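Local coordinates for protein Asp/Glu-specific dipeptidyl-peptidase (Flavobacterium psychrophilum, PDB 5JXF) that removes dipeptides from the N-terminus of oligopeptides as a serine peptidase of family S46, with strict specificity for aspartate or glutamate at P1, at residues Pro307-Ile312 / Ser404-Asn409; Val274-Phe279 / Lys591-Ser596; Ser143-Thr148 / Leu200-Val205. All coordinates share one frame; numbering follows the deposited sequence.

The three contacts sample different parts of one S46 peptidase chain, and none touches another. Contact 1 packs two helices of the helical region. Contact 2 ties a turn to the chain leaving an edge strand of the antiparallel sheet whose strand 673-680 ends at Arg680, and contact 3 pairs two strands of the other large sheet, which runs next to the probable charge-relay residues His101 and Asp237. Contact 3 closes before the others open, whereas contact 1 is nested between the halves of contact 2. The centres of contact 1 and contact 2 lie about 38 Å apart; contact 3 is centred about 36 Å from contact 1 and about 34 Å from contact 2. All are away from the bound Arg and Asp.

Contact 1: residues Pro307-Ile312 / Ser404-Asn409; sequences PAKIEI and SRDYFN
The ring of Tyr407 lies against Ala308 and Ile312, one helical turn apart, and this is the tight half of the contact. CD1 of Ile312 reaches Tyr407 CD1 at 3.3 Å, while CB of Ala308 comes in on the same side of the ring plane but toward the opposite edge, at Tyr407 CE2, 3.8 Å away. Both methyls approach the ring obliquely. The tyrosine CG stands anti to its carbonyl carbon (chi1 -82°), which carries the ring across to the neighbouring helix although its CB does not point there. The segments belong to helices 295-325 and 386-415 of the helical region; over 307-312 and 404-409 the axes run nearly parallel, at 24°, and come within 9.5 Å. Tyr474 and Lys477 of helix 460-477 touch Tyr407, so the ring is shared among three helices. Replacing Tyr407 by alanine would probably leave Ala308 and Ile312 without their common partner and open a gap between the helices. Packing is looser at the partly exposed pair Lys309 and Asp406, where Lys309 CG passes Asp406 CB at 4.1 Å. Their opposite charges stay apart, Lys309 NZ being 4.9 Å from Asp406 OD1, and the lysine makes a cation-pi interaction with Trp348.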
loop_
_atom_site.group_PDB
_atom_site.type_symbol
_atom_site.label_atom_id
_atom_site.label_comp_id
_atom_site.label_asym_id
_atom_site.label_seq_id
_atom_site.Cartn_x
_atom_site.Cartn_y
_atom_site.Cartn_z
ATOM N N PRO A 307 0.754 -12.294 19.701
ATOM C CA PRO A 307 -0.675 -12.122 19.402
ATOM C C PRO A 307 -1.467 -11.578 20.595
ATOM O O PRO A 307 -2.329 -10.715 20.416
ATOM C CB PRO A 307 -1.144 -13.544 19.059
ATOM C CG PRO A 307 0.083 -14.281 18.680
ATOM C CD PRO A 307 1.195 -13.685 19.484
ATOM N N ALA A 308 -1.170 -12.084 21.790
ATOM C CA ALA A 308 -1.808 -11.591 23.007
ATOM C C ALA A 308 -1.635 -10.074 23.166
ATOM O O ALA A 308 -2.620 -9.330 23.211
ATOM C CB ALA A 308 -1.252 -12.323 24.234
ATOM N N LYS A 309 -0.379 -9.629 23.231
ATOM C CA LYS A 309 -0.042 -8.217 23.422
ATOM C C LYS A 309 -0.556 -7.323 22.288
ATOM O O LYS A 309 -0.962 -6.183 22.520
ATOM C CB LYS A 309 1.473 -8.057 23.562
ATOM C CG LYS A 309 2.035 -8.639 24.849
ATOM C CD LYS A 309 3.464 -8.184 25.079
ATOM C CE LYS A 309 4.404 -8.792 24.051
ATOM N NZ LYS A 309 5.833 -8.446 24.336
ATOM N N ILE A 310 -0.530 -7.837 21.066
ATOM C CA ILE A 310 -1.093 -7.118 19.934
ATOM C C ILE A 310 -2.595 -6.847 20.123
ATOM O O ILE A 310 -3.052 -5.699 20.027
ATOM C CB ILE A 310 -0.857 -7.897 18.627
ATOM C CG1 ILE A 310 0.617 -7.776 18.227
ATOM C CG2 ILE A 310 -1.761 -7.373 17.519
ATOM C CD1 ILE A 310 1.060 -8.801 17.204
ATOM N N GLU A 311 -3.351 -7.896 20.419
ATOM C CA GLU A 311 -4.795 -7.760 20.626
ATOM C C GLU A 311 -5.116 -6.799 21.768
ATOM O O GLU A 311 -6.040 -5.990 21.670
ATOM C CB GLU A 311 -5.435 -9.127 20.900
ATOM C CG GLU A 311 -6.439 -9.550 19.848
ATOM C CD GLU A 311 -7.197 -10.817 20.231
ATOM O OE1 GLU A 311 -8.150 -10.726 21.035
ATOM O OE2 GLU A 311 -6.846 -11.906 19.725
ATOM N N ILE A 312 -4.339 -6.876 22.847
ATOM C CA ILE A 312 -4.566 -6.000 23.991
ATOM C C ILE A 312 -4.315 -4.536 23.648
ATOM O O ILE A 312 -5.151 -3.690 23.945
ATOM C CB ILE A 312 -3.692 -6.384 25.192
ATOM C CG1 ILE A 312 -4.058 -7.777 25.683
ATOM C CG2 ILE A 312 -3.868 -5.377 26.329
ATOM C CD1 ILE A 312 -3.201 -8.207 26.846
ATOM N N SER A 404 -0.176 -15.517 30.519
ATOM C CA SER A 404 -0.972 -14.931 31.594
ATOM C C SER A 404 -0.234 -13.720 32.192
ATOM O O SER A 404 -0.845 -12.725 32.594
ATOM C CB SER A 404 -1.263 -15.989 32.668
ATOM O OG SER A 404 -2.245 -15.555 33.593
ATOM N N ARG A 405 1.090 -13.806 32.227
ATOM C CA ARG A 405 1.903 -12.686 32.658
ATOM C C ARG A 405 1.733 -11.497 31.711
ATOM O O ARG A 405 1.559 -10.358 32.153
ATOM C CB ARG A 405 3.368 -13.098 32.724
ATOM C CG ARG A 405 4.261 -12.076 33.347
ATOM C CD ARG A 405 5.681 -12.580 33.357
ATOM N NE ARG A 405 6.630 -11.529 33.714
ATOM C CZ ARG A 405 7.232 -10.732 32.843
ATOM N NH1 ARG A 405 6.985 -10.857 31.543
ATOM N NH2 ARG A 405 8.084 -9.809 33.276
ATOM N N ASP A 406 1.789 -11.768 30.412
ATOM C CA ASP A 406 1.647 -10.715 29.410
ATOM C C ASP A 406 0.328 -9.985 29.574
ATOM O O ASP A 406 0.272 -8.757 29.523
ATOM C CB ASP A 406 1.753 -11.291 28.001
ATOM C CG ASP A 406 3.182 -11.574 27.595
ATOM O OD1 ASP A 406 4.109 -10.994 28.207
ATOM O OD2 ASP A 406 3.375 -12.370 26.651
ATOM N N TYR A 407 -0.730 -10.758 29.789
ATOM C CA TYR A 407 -2.043 -10.187 30.032
ATOM C C TYR A 407 -2.041 -9.335 31.301
ATOM O O TYR A 407 -2.681 -8.289 31.340
ATOM C CB TYR A 407 -3.113 -11.290 30.116
ATOM C CG TYR A 407 -3.620 -11.767 28.768
ATOM C CD1 TYR A 407 -4.554 -11.019 28.054
ATOM C CD2 TYR A 407 -3.174 -12.959 28.210
ATOM C CE1 TYR A 407 -5.015 -11.427 26.819
ATOM C CE2 TYR A 407 -3.642 -13.383 26.966
ATOM C CZ TYR A 407 -4.563 -12.608 26.282
ATOM O OH TYR A 407 -5.029 -13.008 25.053
ATOM N N PHE A 408 -1.312 -9.754 32.333
ATOM C CA PHE A 408 -1.274 -8.953 33.562
ATOM C C PHE A 408 -0.489 -7.643 33.389
ATOM O O PHE A 408 -0.998 -6.568 33.711
ATOM C CB PHE A 408 -0.687 -9.748 34.728
ATOM C CG PHE A 408 -0.603 -8.957 35.998
ATOM C CD1 PHE A 408 -1.709 -8.824 36.818
ATOM C CD2 PHE A 408 0.582 -8.323 36.364
ATOM C CE1 PHE A 408 -1.637 -8.084 37.991
ATOM C CE2 PHE A 408 0.659 -7.580 37.527
ATOM C CZ PHE A 408 -0.455 -7.460 38.340
ATOM N N ASN A 409 0.748 -7.727 32.907
ATOM C CA ASN A 409 1.524 -6.523 32.611
ATOM C C ASN A 409 0.817 -5.547 31.657
ATOM O O ASN A 409 0.869 -4.329 31.857
ATOM C CB ASN A 409 2.880 -6.877 31.992
ATOM C CG ASN A 409 3.743 -7.698 32.901
ATOM O OD1 ASN A 409 3.663 -7.592 34.126
ATOM N ND2 ASN A 409 4.597 -8.521 32.305
#

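Contact 2: residues Val274-Phe279 / Lys591-Ser596; sequences VQEDDF and KVKGYS
Two backbone hydrogen bonds join Asp277 and Asp278 to the two ends of Val592. The amide N of Asp277 donates to Val592 O at 2.8 Å, almost straight (170° at the hydrogen), and Val592 N donates to Asp278 O at 3.0 Å. Beside the second bond, CA of Lys591 makes a CA-H...O contact with Asp278 O at 3.1 Å, so one oxygen faces both an N-H and a C-H. Within 274-279, the chain folds into a type II beta turn from Gln275 to Asp278, closed by Asp278 N donating to Gln275 O; OD2 of Asp278 accepts the backbone N of Gln275 from above the carboxylate plane and also forms a salt bridge with Lys729. The turn leads into strand 279-284, which pairs antiparallel with edge strand 586-591, Phe279 and Lys591 forming a non-hydrogen-bonded pair whose side chains diverge. Charged side chains form a salt-bridge network on the more exposed side. NZ of Lys593 meets Asp277 OD1 on its syn side at 2.9 Å and makes a weak bond to Glu276 OE2 at 3.3 Å. The lysine chain is bent at chi2 (53°), bringing its ammonium between the two acids. Lys591 runs alongside Asp277, with NZ of Lys591 3.6 Å from the same OD1. On the buried side the contact is apolar: Val592 CG2 lies 4.2 Å from Val274 CB, and Phe651 of strand 648-653 touches both valines.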
loop_
_atom_site.group_PDB
_atom_site.type_symbol
_atom_site.label_atom_id
_atom_site.label_comp_id
_atom_site.label_asym_id
_atom_site.label_seq_id
_atom_site.Cartn_x
_atom_site.Cartn_y
_atom_site.Cartn_z
ATOM N N VAL A 274 23.738 12.397 0.009
ATOM C CA VAL A 274 24.029 10.973 -0.092
ATOM C C VAL A 274 23.602 10.394 -1.431
ATOM O O VAL A 274 22.531 10.723 -1.943
ATOM C CB VAL A 274 23.318 10.170 1.001
ATOM C CG1 VAL A 274 23.917 10.490 2.414
ATOM C CG2 VAL A 274 21.839 10.483 0.981
ATOM N N GLN A 275 24.429 9.508 -1.974
ATOM C CA GLN A 275 24.081 8.763 -3.171
ATOM C C GLN A 275 24.175 7.284 -2.818
ATOM O O GLN A 275 24.908 6.909 -1.898
ATOM C CB GLN A 275 25.007 9.133 -4.345
ATOM C CG GLN A 275 24.924 8.180 -5.541
ATOM C CD GLN A 275 25.805 8.597 -6.710
ATOM O OE1 GLN A 275 26.903 9.123 -6.518
ATOM N NE2 GLN A 275 25.335 8.334 -7.933
ATOM N N GLU A 276 23.405 6.468 -3.527
ATOM C CA GLU A 276 23.438 5.013 -3.421
ATOM C C GLU A 276 24.868 4.481 -3.386
ATOM O O GLU A 276 25.728 4.974 -4.107
ATOM C CB GLU A 276 22.652 4.388 -4.613
ATOM C CG GLU A 276 22.640 2.854 -4.671
ATOM C CD GLU A 276 21.621 2.297 -5.703
ATOM O OE1 GLU A 276 21.102 3.094 -6.521
ATOM O OE2 GLU A 276 21.336 1.074 -5.684
ATOM N N ASP A 277 25.091 3.470 -2.548
ATOM C CA ASP A 277 26.397 2.858 -2.291
ATOM C C ASP A 277 27.328 3.704 -1.404
ATOM O O ASP A 277 28.435 3.278 -1.139
ATOM C CB ASP A 277 27.137 2.543 -3.592
ATOM C CG ASP A 277 26.423 1.522 -4.441
ATOM O OD1 ASP A 277 25.744 0.636 -3.877
ATOM O OD2 ASP A 277 26.545 1.615 -5.683
ATOM N N ASP A 278 26.912 4.898 -0.999
ATOM C CA ASP A 278 27.712 5.667 -0.045
ATOM C C ASP A 278 27.869 4.874 1.239
ATOM O O ASP A 278 26.889 4.356 1.778
ATOM C CB ASP A 278 27.088 7.023 0.281
ATOM C CG ASP A 278 27.404 8.081 -0.757
ATOM O OD1 ASP A 278 28.187 7.802 -1.690
ATOM O OD2 ASP A 278 26.889 9.211 -0.605
ATOM N N PHE A 279 29.107 4.743 1.693
ATOM C CA PHE A 279 29.363 4.229 3.033
ATOM C C PHE A 279 28.574 5.035 4.042
ATOM O O PHE A 279 28.480 6.264 3.934
ATOM C CB PHE A 279 30.857 4.292 3.382
ATOM C CG PHE A 279 31.159 3.908 4.808
ATOM C CD1 PHE A 279 31.340 2.587 5.161
ATOM C CD2 PHE A 279 31.246 4.873 5.797
ATOM C CE1 PHE A 279 31.623 2.235 6.482
ATOM C CE2 PHE A 279 31.525 4.523 7.115
ATOM C CZ PHE A 279 31.715 3.207 7.452
ATOM N N LYS A 591 25.742 0.704 3.764
ATOM C CA LYS A 591 25.664 1.637 2.660
ATOM C C LYS A 591 24.227 2.040 2.343
ATOM O O LYS A 591 23.285 1.318 2.651
ATOM C CB LYS A 591 26.333 1.026 1.424
ATOM C CG LYS A 591 25.649 -0.245 0.962
ATOM C CD LYS A 591 26.576 -1.132 0.156
ATOM C CE LYS A 591 26.903 -0.530 -1.188
ATOM N NZ LYS A 591 28.005 -1.259 -1.863
ATOM N N VAL A 592 24.084 3.216 1.741
ATOM C CA VAL A 592 22.817 3.665 1.213
ATOM C C VAL A 592 22.369 2.669 0.116
ATOM O O VAL A 592 23.039 2.503 -0.903
ATOM C CB VAL A 592 22.929 5.107 0.656
ATOM C CG1 VAL A 592 21.613 5.555 0.076
ATOM C CG2 VAL A 592 23.397 6.084 1.748
ATOM N N LYS A 593 21.257 1.981 0.352
ATOM C CA LYS A 593 20.828 0.901 -0.523
ATOM C C LYS A 593 19.322 0.700 -0.434
ATOM O O LYS A 593 18.785 0.540 0.663
ATOM C CB LYS A 593 21.534 -0.413 -0.159
ATOM C CG LYS A 593 21.480 -1.483 -1.255
ATOM C CD LYS A 593 22.006 -0.866 -2.540
ATOM C CE LYS A 593 22.638 -1.858 -3.471
ATOM N NZ LYS A 593 23.499 -1.103 -4.433
ATOM N N GLY A 594 18.644 0.674 -1.577
ATOM C CA GLY A 594 17.228 0.331 -1.597
ATOM C C GLY A 594 17.006 -1.147 -1.352
ATOM O O GLY A 594 17.921 -1.861 -0.932
ATOM N N TYR A 595 15.781 -1.616 -1.623
ATOM C CA TYR A 595 15.455 -3.042 -1.528
ATOM C C TYR A 595 14.142 -3.394 -2.247
ATOM O O TYR A 595 13.414 -2.514 -2.704
ATOM C CB TYR A 595 15.364 -3.480 -0.068
ATOM C CG TYR A 595 14.130 -2.976 0.657
ATOM C CD1 TYR A 595 14.008 -1.642 1.036
ATOM C CD2 TYR A 595 13.097 -3.838 0.989
ATOM C CE1 TYR A 595 12.876 -1.181 1.716
ATOM C CE2 TYR A 595 11.973 -3.387 1.669
ATOM C CZ TYR A 595 11.878 -2.057 2.031
ATOM O OH TYR A 595 10.750 -1.630 2.694
ATOM N N SER A 596 13.861 -4.694 -2.325
ATOM C CA SER A 596 12.664 -5.212 -2.984
ATOM C C SER A 596 11.762 -5.965 -2.015
ATOM O O SER A 596 12.081 -7.072 -1.584
ATOM C CB SER A 596 13.041 -6.131 -4.132
ATOM O OG SER A 596 11.867 -6.755 -4.640
#

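Contact 3: residues Ser143-Thr148 / Leu200-Val205; sequences SINDVT and LFVTEV
Ile144 and Phe201 both hold their gamma carbons (CG1 and CG) anti to the carbonyl carbon, with chi1 at -62° and -68°, which sets their side chains side by side on the face that the antiparallel pairing gives them both. There CG1 of Ile144 obliquely meets the ring at CE2 of Phe201, 3.6 Å away. The two residues form the non-hydrogen-bonded pair of the register, flanked by the hydrogen-bonded pairs Ser143-Val202 and Asn145-Leu200. Strands 138-146 and 197-214 thus meet within the sheet of the chymotrypsin-like catalytic domain of S46 peptidases that also holds strands 95-98 and 239-245, next to the probable charge-relay residues His101 and Asp237.

The bonding is firmer toward Leu200. Its N donates to Asn145 O at 2.7 Å, and Asn145 N donates to Leu200 O at 2.8 Å, whereas at the other pair Val202 N reaches Ser143 O at 3.2 Å and the return bond from Ser143 N to Val202 O is weak. On the face opposite Phe201, OG of Ser143 rests 3.5 Å from CG2 of Val202, while Asn187 of strand 186-192 touches both Leu200 and Val202.

Past the strand end, Val147 turns back over Leu200, its CG1 4.0 Å from Leu200 CB. Val147 is also the N-cap residue of helix 148-151 and sits within an Asx turn that runs from Asp146 to Thr148. OD1 of Asp146 accepts both Thr148 N at 2.8 Å, nearly along the C-O axis, and Thr148 OG1 at 2.6 Å through its syn lone pair.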
loop_
_atom_site.group_PDB
_atom_site.type_symbol
_atom_site.label_atom_id
_atom_site.label_comp_id
_atom_site.label_asym_id
_atom_site.label_seq_id
_atom_site.Cartn_x
_atom_site.Cartn_y
_atom_site.Cartn_z
ATOM N N SER A 143 35.111 6.019 28.705
ATOM C CA SER A 143 35.947 4.861 28.419
ATOM C C SER A 143 35.164 3.567 28.579
ATOM O O SER A 143 34.174 3.523 29.299
ATOM C CB SER A 143 37.174 4.843 29.346
ATOM O OG SER A 143 36.807 4.471 30.664
ATOM N N ILE A 144 35.637 2.524 27.903
ATOM C CA ILE A 144 34.990 1.218 27.849
ATOM C C ILE A 144 35.951 0.155 28.390
ATOM O O ILE A 144 36.988 -0.118 27.785
ATOM C CB ILE A 144 34.573 0.883 26.411
ATOM C CG1 ILE A 144 33.552 1.912 25.910
ATOM C CG2 ILE A 144 33.983 -0.515 26.308
ATOM C CD1 ILE A 144 33.244 1.804 24.430
ATOM N N ASN A 145 35.607 -0.439 29.528
ATOM C CA ASN A 145 36.563 -1.259 30.270
ATOM C C ASN A 145 36.062 -2.654 30.631
ATOM O O ASN A 145 35.116 -2.818 31.398
ATOM C CB ASN A 145 36.974 -0.511 31.533
ATOM C CG ASN A 145 37.367 0.923 31.245
ATOM O OD1 ASN A 145 36.521 1.817 31.179
ATOM N ND2 ASN A 145 38.651 1.145 31.046
ATOM N N ASP A 146 36.704 -3.666 30.069
ATOM C CA ASP A 146 36.336 -5.038 30.376
ATOM C C ASP A 146 36.640 -5.371 31.836
ATOM O O ASP A 146 37.752 -5.141 32.319
ATOM C CB ASP A 146 37.068 -6.009 29.457
ATOM C CG ASP A 146 36.521 -7.425 29.546
ATOM O OD1 ASP A 146 36.032 -7.823 30.628
ATOM O OD2 ASP A 146 36.583 -8.145 28.526
ATOM N N VAL A 147 35.645 -5.923 32.529
ATOM C CA VAL A 147 35.795 -6.280 33.938
ATOM C C VAL A 147 35.205 -7.656 34.223
ATOM O O VAL A 147 34.748 -7.921 35.335
ATOM C CB VAL A 147 35.119 -5.245 34.863
ATOM C CG1 VAL A 147 35.874 -3.917 34.834
ATOM C CG2 VAL A 147 33.677 -5.050 34.462
ATOM N N THR A 148 35.219 -8.525 33.211
ATOM C CA THR A 148 34.677 -9.878 33.323
ATOM C C THR A 148 35.289 -10.635 34.505
ATOM O O THR A 148 34.563 -11.089 35.395
ATOM C CB THR A 148 34.920 -10.700 32.041
ATOM O OG1 THR A 148 34.498 -9.954 30.893
ATOM C CG2 THR A 148 34.154 -12.009 32.099
ATOM N N LEU A 200 32.565 -2.390 32.072
ATOM C CA LEU A 200 32.278 -1.159 32.801
ATOM C C LEU A 200 32.514 0.073 31.957
ATOM O O LEU A 200 33.549 0.220 31.311
ATOM C CB LEU A 200 33.132 -1.066 34.081
ATOM C CG LEU A 200 33.006 0.219 34.919
ATOM C CD1 LEU A 200 33.274 -0.082 36.390
ATOM C CD2 LEU A 200 33.928 1.339 34.446
ATOM N N PHE A 201 31.553 0.985 32.033
ATOM C CA PHE A 201 31.592 2.245 31.322
ATOM C C PHE A 201 31.760 3.383 32.310
ATOM O O PHE A 201 30.918 3.591 33.187
ATOM C CB PHE A 201 30.305 2.445 30.497
ATOM C CG PHE A 201 30.167 1.491 29.346
ATOM C CD1 PHE A 201 29.853 0.156 29.566
ATOM C CD2 PHE A 201 30.321 1.935 28.041
ATOM C CE1 PHE A 201 29.712 -0.729 28.503
ATOM C CE2 PHE A 201 30.189 1.059 26.976
ATOM C CZ PHE A 201 29.880 -0.275 27.204
ATOM N N VAL A 202 32.866 4.100 32.173
ATOM C CA VAL A 202 33.037 5.365 32.853
ATOM C C VAL A 202 32.292 6.406 32.036
ATOM O O VAL A 202 32.438 6.464 30.815
ATOM C CB VAL A 202 34.513 5.779 32.980
ATOM C CG1 VAL A 202 34.596 7.149 33.621
ATOM C CG2 VAL A 202 35.305 4.747 33.785
ATOM N N THR A 203 31.503 7.232 32.708
ATOM C CA THR A 203 30.619 8.139 32.011
ATOM C C THR A 203 30.515 9.465 32.712
ATOM O O THR A 203 30.842 9.592 33.918
ATOM C CB THR A 203 29.183 7.567 31.892
ATOM O OG1 THR A 203 28.556 7.605 33.181
ATOM C CG2 THR A 203 29.198 6.128 31.366
ATOM N N GLU A 204 30.077 10.452 31.946
ATOM C CA GLU A 204 29.712 11.762 32.463
ATOM C C GLU A 204 28.226 12.000 32.190
ATOM O O GLU A 204 27.795 12.037 31.039
ATOM C CB GLU A 204 30.555 12.872 31.824
ATOM C CG GLU A 204 32.057 12.692 31.987
ATOM C CD GLU A 204 32.843 13.933 31.557
ATOM O OE1 GLU A 204 32.271 14.784 30.820
ATOM O OE2 GLU A 204 34.030 14.052 31.961
ATOM N N VAL A 205 27.456 12.174 33.257
ATOM C CA VAL A 205 26.021 12.370 33.129
ATOM C C VAL A 205 25.634 13.820 33.276
ATOM O O VAL A 205 25.654 14.365 34.378
ATOM C CB VAL A 205 25.267 11.549 34.172
ATOM C CG1 VAL A 205 23.752 11.612 33.906
ATOM C CG2 VAL A 205 25.764 10.119 34.147
#